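Local coordinates for leukotriene A-4 hydrolase (Saccharomyces cerevisiae, PDB 2XPZ), which is a zinc-dependent aminopeptidase that preferentially cleaves di- and tripeptides and also has low epoxide hydrolase activity in vitro, at residues Tyr226-Arg231 with Asn267-Pro272; Lys233-Glu238 with Thr287-Asp292. All coordinates share one frame; numbering follows the deposited sequence.

Contact 1 of 2, residues Tyr226-Arg231 with Asn267-Pro272; sequences YTEPFR and NVDSYP
R231 reaches from the 3-10 turn after strand 223-227 to D269 in the loop after strand 264-266, which runs parallel to strand 223-227, and with E228 the two residues form a salt-bridge network at the end of the mixed four-stranded sheet. The side chains of R231 and D269 approach from opposite directions, their guanidinium and carboxylate planes turned 54° apart. Two bonds join them. NH1 of R231 meets OD1 of D269 at 3.1 Å, on the syn side but 34° out of the carboxylate plane. NH2 lies 2.8 Å from OD2 of D269, a weak hydrogen bond of the salt bridge. NH2 also points almost straight at OE1 of E228, 3.2 Å away, coming from above that carboxylate. Arginine suits this place because its flat, multiply donating head can serve both acids, and its positive charge probably offsets the repulsion between them. A bend at chi3 (-50°) brings NE round toward T227, where it makes a weak hydrogen bond to OG1, itself hydrogen-bonded to the backbone O of V266. E228 and V268 cross at about a right angle; CG1 of V268 comes against OE2 of E228 at 3.1 Å, a tight van der Waals contact in which a compact apolar side chain fits beside the carboxylate. N267 faces the other way, its OD1 hydrogen-bonded to OH of Y141, and P272 belongs to the substrate-binding site. The ring of F230 lies nearly coplanar with the D269 carboxylate, its edge atom CZ 3.8 Å from OD2, and the same CZ sits over one face of the R231 guanidinium, toward its rim.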
ATOM      1  N   TYR A 226      -0.507   9.908 -15.017  1.00 22.57           N
ATOM      2  CA  TYR A 226      -0.655   8.948 -16.109  1.00  9.85           C
ATOM      3  C   TYR A 226      -1.916   8.128 -15.890  1.00 18.49           C
ATOM      4  O   TYR A 226      -2.166   7.658 -14.779  1.00 26.36           O
ATOM      5  CB  TYR A 226       0.563   8.020 -16.176  1.00  5.04           C
ATOM      6  CG  TYR A 226       1.851   8.768 -16.409  1.00  8.76           C
ATOM      7  CD1 TYR A 226       2.328   9.000 -17.703  1.00 19.14           C
ATOM      8  CD2 TYR A 226       2.588   9.259 -15.348  1.00  7.32           C
ATOM      9  CE1 TYR A 226       3.512   9.699 -17.931  1.00 13.34           C
ATOM     10  CE2 TYR A 226       3.765   9.963 -15.567  1.00 18.81           C
ATOM     11  CZ  TYR A 226       4.224  10.175 -16.858  1.00 20.74           C
ATOM     12  OH  TYR A 226       5.401  10.868 -17.061  1.00 29.34           O
ATOM     13  N   THR A 227      -2.714   7.965 -16.940  1.00 11.87           N
ATOM     14  CA  THR A 227      -3.925   7.175 -16.841  1.00 10.29           C
ATOM     15  C   THR A 227      -4.539   6.985 -18.224  1.00 13.61           C
ATOM     16  O   THR A 227      -4.055   7.561 -19.185  1.00 27.68           O
ATOM     17  CB  THR A 227      -4.912   7.866 -15.904  1.00 18.20           C
ATOM     18  OG1 THR A 227      -6.047   7.021 -15.685  1.00 23.90           O
ATOM     19  CG2 THR A 227      -5.348   9.200 -16.483  1.00  9.68           C
ATOM     20  N   GLU A 228      -5.582   6.164 -18.343  1.00 19.56           N
ATOM     21  CA  GLU A 228      -6.324   6.053 -19.603  1.00 12.41           C
ATOM     22  C   GLU A 228      -6.853   7.414 -20.032  1.00 28.11           C
ATOM     23  O   GLU A 228      -7.305   8.198 -19.194  1.00 28.16           O
ATOM     24  CB  GLU A 228      -7.494   5.096 -19.464  1.00 17.55           C
ATOM     25  CG  GLU A 228      -7.100   3.659 -19.316  1.00 31.02           C
ATOM     26  CD  GLU A 228      -7.648   3.052 -18.044  1.00 48.83           C
ATOM     27  OE1 GLU A 228      -7.366   3.592 -16.944  1.00 50.32           O
ATOM     28  OE2 GLU A 228      -8.363   2.033 -18.154  1.00 50.77           O
ATOM     29  N   PRO A 229      -6.820   7.692 -21.348  1.00 38.82           N
ATOM     30  CA  PRO A 229      -7.177   9.015 -21.873  1.00 34.91           C
ATOM     31  C   PRO A 229      -8.563   9.497 -21.467  1.00 29.54           C
ATOM     32  O   PRO A 229      -8.727  10.680 -21.199  1.00 34.05           O
ATOM     33  CB  PRO A 229      -7.091   8.822 -23.393  1.00 34.05           C
ATOM     34  CG  PRO A 229      -6.096   7.732 -23.570  1.00 30.39           C
ATOM     35  CD  PRO A 229      -6.369   6.789 -22.421  1.00 39.14           C
ATOM     36  N   PHE A 230      -9.547   8.613 -21.418  1.00 23.56           N
ATOM     37  CA  PHE A 230     -10.893   9.080 -21.143  1.00 17.85           C
ATOM     38  C   PHE A 230     -10.971   9.675 -19.764  1.00 24.77           C
ATOM     39  O   PHE A 230     -11.797  10.544 -19.494  1.00 32.15           O
ATOM     40  CB  PHE A 230     -11.878   7.942 -21.238  1.00 19.47           C
ATOM     41  CG  PHE A 230     -11.784   6.970 -20.114  1.00 22.03           C
ATOM     42  CD1 PHE A 230     -12.369   7.246 -18.889  1.00 33.02           C
ATOM     43  CD2 PHE A 230     -11.148   5.769 -20.284  1.00 16.06           C
ATOM     44  CE1 PHE A 230     -12.299   6.339 -17.850  1.00 30.47           C
ATOM     45  CE2 PHE A 230     -11.075   4.863 -19.254  1.00 18.46           C
ATOM     46  CZ  PHE A 230     -11.649   5.141 -18.038  1.00 22.51           C
ATOM     47  N   ARG A 231     -10.103   9.190 -18.889  1.00 28.43           N
ATOM     48  CA  ARG A 231     -10.140   9.538 -17.477  1.00 22.39           C
ATOM     49  C   ARG A 231      -9.125  10.611 -17.179  1.00 18.75           C
ATOM     50  O   ARG A 231      -8.943  10.997 -16.038  1.00 21.94           O
ATOM     51  CB  ARG A 231      -9.803   8.310 -16.643  1.00 26.32           C
ATOM     52  CG  ARG A 231     -10.270   8.393 -15.218  1.00 37.34           C
ATOM     53  CD  ARG A 231      -9.401   7.545 -14.326  1.00 37.57           C
ATOM     54  NE  ARG A 231      -9.257   6.204 -14.856  1.00 32.98           N
ATOM     55  CZ  ARG A 231     -10.153   5.251 -14.677  1.00 35.02           C
ATOM     56  NH1 ARG A 231     -11.248   5.509 -13.979  1.00 39.80           N
ATOM     57  NH2 ARG A 231      -9.953   4.050 -15.194  1.00 37.28           N
ATOM     58  N   ASN A 267      -4.232   3.531 -12.229  1.00 16.12           N
ATOM     59  CA  ASN A 267      -4.331   2.275 -12.959  1.00 17.43           C
ATOM     60  C   ASN A 267      -5.668   1.997 -13.609  1.00 28.27           C
ATOM     61  O   ASN A 267      -6.594   2.788 -13.514  1.00 31.51           O
ATOM     62  CB  ASN A 267      -3.962   1.110 -12.055  1.00 18.27           C
ATOM     63  CG  ASN A 267      -2.495   1.005 -11.852  1.00 17.84           C
ATOM     64  OD1 ASN A 267      -1.773   0.457 -12.687  1.00 26.01           O
ATOM     65  ND2 ASN A 267      -2.024   1.566 -10.761  1.00 17.02           N
ATOM     66  N   VAL A 268      -5.771   0.857 -14.278  1.00 29.40           N
ATOM     67  CA  VAL A 268      -7.010   0.564 -14.960  1.00 21.65           C
ATOM     68  C   VAL A 268      -8.068   0.263 -13.927  1.00 19.74           C
ATOM     69  O   VAL A 268      -7.750  -0.015 -12.778  1.00 18.53           O
ATOM     70  CB  VAL A 268      -6.901  -0.593 -15.949  1.00 14.72           C
ATOM     71  CG1 VAL A 268      -6.268  -0.085 -17.211  1.00 15.25           C
ATOM     72  CG2 VAL A 268      -6.105  -1.734 -15.371  1.00 10.88           C
ATOM     73  N   ASP A 269      -9.328   0.307 -14.351  1.00 21.56           N
ATOM     74  CA  ASP A 269     -10.479   0.125 -13.455  1.00 30.61           C
ATOM     75  C   ASP A 269     -10.538  -1.266 -12.777  1.00 35.72           C
ATOM     76  O   ASP A 269     -11.266  -1.470 -11.798  1.00 37.11           O
ATOM     77  CB  ASP A 269     -11.805   0.332 -14.202  1.00 38.10           C
ATOM     78  CG  ASP A 269     -12.037   1.776 -14.643  1.00 47.66           C
ATOM     79  OD1 ASP A 269     -12.472   2.619 -13.803  1.00 52.85           O
ATOM     80  OD2 ASP A 269     -11.777   2.052 -15.848  1.00 51.94           O
ATOM     81  N   SER A 270      -9.782  -2.209 -13.315  1.00 36.31           N
ATOM     82  CA  SER A 270      -9.871  -3.632 -13.045  1.00 29.72           C
ATOM     83  C   SER A 270      -8.766  -3.976 -12.062  1.00 25.81           C
ATOM     84  O   SER A 270      -8.638  -5.119 -11.587  1.00 36.37           O
ATOM     85  CB  SER A 270      -9.617  -4.268 -14.399  1.00 28.74           C
ATOM     86  OG  SER A 270      -9.253  -5.600 -14.356  1.00 41.44           O
ATOM     87  N   TYR A 271      -7.969  -2.948 -11.790  1.00 17.41           N
ATOM     88  CA  TYR A 271      -6.917  -2.921 -10.785  1.00 22.41           C
ATOM     89  C   TYR A 271      -7.493  -3.251  -9.433  1.00 23.89           C
ATOM     90  O   TYR A 271      -8.362  -2.548  -8.937  1.00 24.09           O
ATOM     91  CB  TYR A 271      -6.280  -1.528 -10.786  1.00 24.30           C
ATOM     92  CG  TYR A 271      -5.093  -1.347  -9.842  1.00 27.94           C
ATOM     93  CD1 TYR A 271      -3.839  -1.845 -10.164  1.00 31.90           C
ATOM     94  CD2 TYR A 271      -5.229  -0.676  -8.622  1.00 27.73           C
ATOM     95  CE1 TYR A 271      -2.748  -1.682  -9.296  1.00 36.34           C
ATOM     96  CE2 TYR A 271      -4.144  -0.509  -7.751  1.00 24.41           C
ATOM     97  CZ  TYR A 271      -2.903  -1.012  -8.089  1.00 32.26           C
ATOM     98  OH  TYR A 271      -1.824  -0.843  -7.232  1.00 39.59           O
ATOM     99  N   PRO A 272      -7.057  -4.364  -8.855  1.00 23.82           N
ATOM    100  CA  PRO A 272      -7.824  -4.841  -7.709  1.00 27.68           C
ATOM    101  C   PRO A 272      -7.221  -4.382  -6.398  1.00 29.37           C
ATOM    102  O   PRO A 272      -7.833  -4.551  -5.341  1.00 30.63           O
ATOM    103  CB  PRO A 272      -7.704  -6.357  -7.827  1.00 25.76           C
ATOM    104  CG  PRO A 272      -6.535  -6.602  -8.775  1.00 28.25           C
ATOM    105  CD  PRO A 272      -5.961  -5.276  -9.193  1.00 23.24           C
TER

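Contact 2 of 2, residues Lys233-Glu238 with Thr287-Asp292; sequences KDCQWE and TLIAHD
E238 on helix 232-240 turns its carboxylate to the backbone of the loop 287-292 and collects the N-H groups of two successive residues. N of H291 lies 3.1 Å from OE1 of E238, on the syn side, and makes a weaker bond to OE2. N of A290 also gives a weak bond to OE2 of E238, at 3.3 Å. CG lies anti to the backbone N (chi1 -151°), and a bend at chi2 swings the acid across to these donors. A water appears to bridge OE2 of E238 and O of L288, at distances short for such bonds; the backbone N of R293 adds a weak hydrogen bond to OE2. Glutamate suits the place, long enough to leave the helix and able to accept several bonds; an alanine here would probably leave the N-H groups of A290 and H291 without their acceptor. One turn earlier, NE2 of H291 makes a weak bond of 3.4 Å to OD2 of D234, the planes nearly perpendicular; a second water touches both atoms. CZ3 of W237 lies 3.3 Å from O of H291, close but not hydrogen-bonded, while R293 makes a cation-pi contact with the indole. CD1 of I289 rests 3.8 Å from SG of C235, an apolar fit for a buried helix face. These bonds fasten helix 232-240 to the loop leading to helix 299-304, where the HExxH zinc motif of M1 peptidases begins.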
ATOM      1  N   LYS A 233      -8.547  14.002 -17.966  1.00 17.79           N
ATOM      2  CA  LYS A 233      -8.858  15.323 -17.431  1.00 34.81           C
ATOM      3  C   LYS A 233      -9.468  15.251 -16.023  1.00 33.42           C
ATOM      4  O   LYS A 233      -9.250  16.133 -15.195  1.00 31.43           O
ATOM      5  CB  LYS A 233      -9.756  16.100 -18.402  1.00 42.14           C
ATOM      6  CG  LYS A 233      -8.991  16.772 -19.534  1.00 40.44           C
ATOM      7  CD  LYS A 233      -9.736  16.661 -20.848  1.00 47.78           C
ATOM      8  CE  LYS A 233      -9.644  17.957 -21.639  1.00 53.75           C
ATOM      9  NZ  LYS A 233     -10.134  17.788 -23.035  1.00 56.17           N
ATOM     10  N   ASP A 234     -10.224  14.189 -15.760  1.00 23.53           N
ATOM     11  CA  ASP A 234     -10.756  13.934 -14.432  1.00 21.74           C
ATOM     12  C   ASP A 234      -9.685  13.729 -13.366  1.00 22.89           C
ATOM     13  O   ASP A 234      -9.663  14.440 -12.366  1.00 27.20           O
ATOM     14  CB  ASP A 234     -11.690  12.738 -14.478  1.00 36.23           C
ATOM     15  CG  ASP A 234     -13.046  13.098 -15.042  1.00 46.81           C
ATOM     16  OD1 ASP A 234     -13.361  14.307 -15.071  1.00 48.66           O
ATOM     17  OD2 ASP A 234     -13.792  12.186 -15.450  1.00 47.89           O
ATOM     18  N   CYS A 235      -8.813  12.749 -13.587  1.00 20.99           N
ATOM     19  CA  CYS A 235      -7.667  12.479 -12.725  1.00 16.84           C
ATOM     20  C   CYS A 235      -6.818  13.706 -12.479  1.00 21.31           C
ATOM     21  O   CYS A 235      -6.329  13.904 -11.376  1.00 28.16           O
ATOM     22  CB  CYS A 235      -6.776  11.420 -13.355  1.00 16.43           C
ATOM     23  SG  CYS A 235      -7.465   9.787 -13.396  1.00 27.32           S
ATOM     24  N   GLN A 236      -6.619  14.510 -13.521  1.00 24.51           N
ATOM     25  CA  GLN A 236      -5.815  15.721 -13.407  1.00 24.34           C
ATOM     26  C   GLN A 236      -6.481  16.708 -12.482  1.00 18.04           C
ATOM     27  O   GLN A 236      -5.824  17.363 -11.689  1.00 23.88           O
ATOM     28  CB  GLN A 236      -5.585  16.383 -14.769  1.00 28.72           C
ATOM     29  CG  GLN A 236      -4.659  17.603 -14.693  1.00 28.55           C
ATOM     30  CD  GLN A 236      -4.623  18.429 -15.972  1.00 29.11           C
ATOM     31  OE1 GLN A 236      -5.443  18.255 -16.869  1.00 32.37           O
ATOM     32  NE2 GLN A 236      -3.668  19.341 -16.051  1.00 25.35           N
ATOM     33  N   TRP A 237      -7.796  16.819 -12.585  1.00 20.86           N
ATOM     34  CA  TRP A 237      -8.521  17.737 -11.722  1.00 19.76           C
ATOM     35  C   TRP A 237      -8.433  17.253 -10.263  1.00 23.52           C
ATOM     36  O   TRP A 237      -8.314  18.040  -9.327  1.00 21.94           O
ATOM     37  CB  TRP A 237      -9.973  17.910 -12.203  1.00 12.46           C
ATOM     38  CG  TRP A 237     -10.722  18.962 -11.437  1.00 20.64           C
ATOM     39  CD1 TRP A 237     -10.769  20.300 -11.707  1.00 25.35           C
ATOM     40  CD2 TRP A 237     -11.516  18.764 -10.260  1.00 21.13           C
ATOM     41  NE1 TRP A 237     -11.539  20.947 -10.768  1.00 25.90           N
ATOM     42  CE2 TRP A 237     -12.012  20.025  -9.870  1.00 24.78           C
ATOM     43  CE3 TRP A 237     -11.851  17.643  -9.494  1.00 18.74           C
ATOM     44  CZ2 TRP A 237     -12.832  20.196  -8.752  1.00 19.86           C
ATOM     45  CZ3 TRP A 237     -12.658  17.815  -8.386  1.00 21.66           C
ATOM     46  CH2 TRP A 237     -13.142  19.081  -8.025  1.00 18.86           C
ATOM     47  N   GLU A 238      -8.456  15.945 -10.082  1.00 21.25           N
ATOM     48  CA  GLU A 238      -8.466  15.377  -8.753  1.00  8.73           C
ATOM     49  C   GLU A 238      -7.186  15.726  -8.005  1.00 12.26           C
ATOM     50  O   GLU A 238      -7.211  16.182  -6.870  1.00 18.51           O
ATOM     51  CB  GLU A 238      -8.614  13.865  -8.857  1.00 14.51           C
ATOM     52  CG  GLU A 238      -9.305  13.259  -7.671  1.00 25.45           C
ATOM     53  CD  GLU A 238     -10.751  13.695  -7.562  1.00 26.48           C
ATOM     54  OE1 GLU A 238     -11.375  13.988  -8.603  1.00 21.59           O
ATOM     55  OE2 GLU A 238     -11.260  13.739  -6.427  1.00 24.80           O
ATOM     56  N   THR A 287     -10.462   4.546  -7.642  1.00 31.72           N
ATOM     57  CA  THR A 287     -11.444   4.889  -6.615  1.00 34.71           C
ATOM     58  C   THR A 287     -10.937   6.077  -5.815  1.00 35.12           C
ATOM     59  O   THR A 287     -11.566   6.513  -4.847  1.00 32.82           O
ATOM     60  CB  THR A 287     -11.770   3.711  -5.664  1.00 32.88           C
ATOM     61  OG1 THR A 287     -10.671   3.466  -4.777  1.00 34.00           O
ATOM     62  CG2 THR A 287     -12.103   2.447  -6.450  1.00 29.57           C
ATOM     63  N   LEU A 288      -9.858   6.621  -6.238  1.00 30.03           N
ATOM     64  CA  LEU A 288      -9.354   7.862  -5.667  1.00 26.78           C
ATOM     65  C   LEU A 288     -10.015   9.016  -6.358  1.00 25.96           C
ATOM     66  O   LEU A 288     -10.102  10.120  -5.832  1.00 30.01           O
ATOM     67  CB  LEU A 288      -7.833   7.973  -5.809  1.00 27.97           C
ATOM     68  CG  LEU A 288      -6.873   7.113  -4.981  1.00 24.26           C
ATOM     69  CD1 LEU A 288      -5.543   7.849  -4.817  1.00 20.38           C
ATOM     70  CD2 LEU A 288      -7.461   6.741  -3.614  1.00 27.79           C
ATOM     71  N   ILE A 289     -10.475   8.757  -7.568  1.00 23.60           N
ATOM     72  CA  ILE A 289     -11.152   9.791  -8.340  1.00 22.03           C
ATOM     73  C   ILE A 289     -12.608   9.961  -7.892  1.00 29.07           C
ATOM     74  O   ILE A 289     -13.466   9.178  -8.276  1.00 34.21           O
ATOM     75  CB  ILE A 289     -11.187   9.450  -9.840  1.00 13.43           C
ATOM     76  CG1 ILE A 289      -9.771   9.143 -10.321  1.00 13.65           C
ATOM     77  CG2 ILE A 289     -11.756  10.653 -10.579  1.00 12.40           C
ATOM     78  CD1 ILE A 289      -8.719  10.160  -9.877  1.00 16.06           C
ATOM     79  N   ALA A 290     -12.888  10.959  -7.056  1.00 34.31           N
ATOM     80  CA  ALA A 290     -14.250  11.180  -6.498  1.00 27.18           C
ATOM     81  C   ALA A 290     -14.956  12.340  -7.186  1.00 22.01           C
ATOM     82  O   ALA A 290     -16.182  12.451  -7.151  1.00 34.62           O
ATOM     83  CB  ALA A 290     -14.184  11.453  -5.031  1.00 24.37           C
ATOM     84  N   HIS A 291     -14.244  13.185  -7.767  1.00 25.72           N
ATOM     85  CA  HIS A 291     -14.787  14.332  -8.492  1.00 27.86           C
ATOM     86  C   HIS A 291     -15.072  15.506  -7.546  1.00 30.30           C
ATOM     87  O   HIS A 291     -15.648  16.516  -7.946  1.00 33.03           O
ATOM     88  CB  HIS A 291     -16.008  13.934  -9.345  1.00 26.51           C
ATOM     89  CG  HIS A 291     -15.670  12.981 -10.459  1.00 35.83           C
ATOM     90  ND1 HIS A 291     -16.064  11.660 -10.456  1.00 39.57           N
ATOM     91  CD2 HIS A 291     -14.946  13.157 -11.586  1.00 34.29           C
ATOM     92  CE1 HIS A 291     -15.605  11.065 -11.545  1.00 36.30           C
ATOM     93  NE2 HIS A 291     -14.921  11.948 -12.246  1.00 33.47           N
ATOM     94  N   ASP A 292     -14.634  15.366  -6.296  1.00 28.26           N
ATOM     95  CA  ASP A 292     -14.732  16.444  -5.319  1.00 24.01           C
ATOM     96  C   ASP A 292     -13.469  16.583  -4.472  1.00 25.07           C
ATOM     97  O   ASP A 292     -13.383  17.467  -3.627  1.00 39.84           O
ATOM     98  CB  ASP A 292     -15.988  16.295  -4.441  1.00 29.80           C
ATOM     99  CG  ASP A 292     -15.962  15.054  -3.571  1.00 33.21           C
ATOM    100  OD1 ASP A 292     -14.891  14.431  -3.466  1.00 32.43           O
ATOM    101  OD2 ASP A 292     -17.017  14.709  -2.984  1.00 35.82           O
TER
HETATM  102  O   HOH W   1     -13.740   9.683 -14.164  1.00 39.23           O
HETATM  103  O   HOH W   2     -10.568  12.211  -4.597  1.00 28.45           O

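Overall arrangement
Contacts 1 and 2 lie on the same side of the chain's centre, their own centres 11 Å apart. They follow one another along strand 223-227 and helix 232-240, and in sequence they cross: both first segments precede both second segments. The two touch directly where CG2 of T227 packs 3.8 Å from SG of C235. Each joins this strand-helix unit to a different loop on either side of strand 282-284. In contact 1, N267 has its side chain about 10 Å from that of the proton acceptor E302 and about 14 Å from the zinc ion. In contact 2, the side chain of L288 is about 6 Å from that of E302 and about 12 Å from the zinc ion.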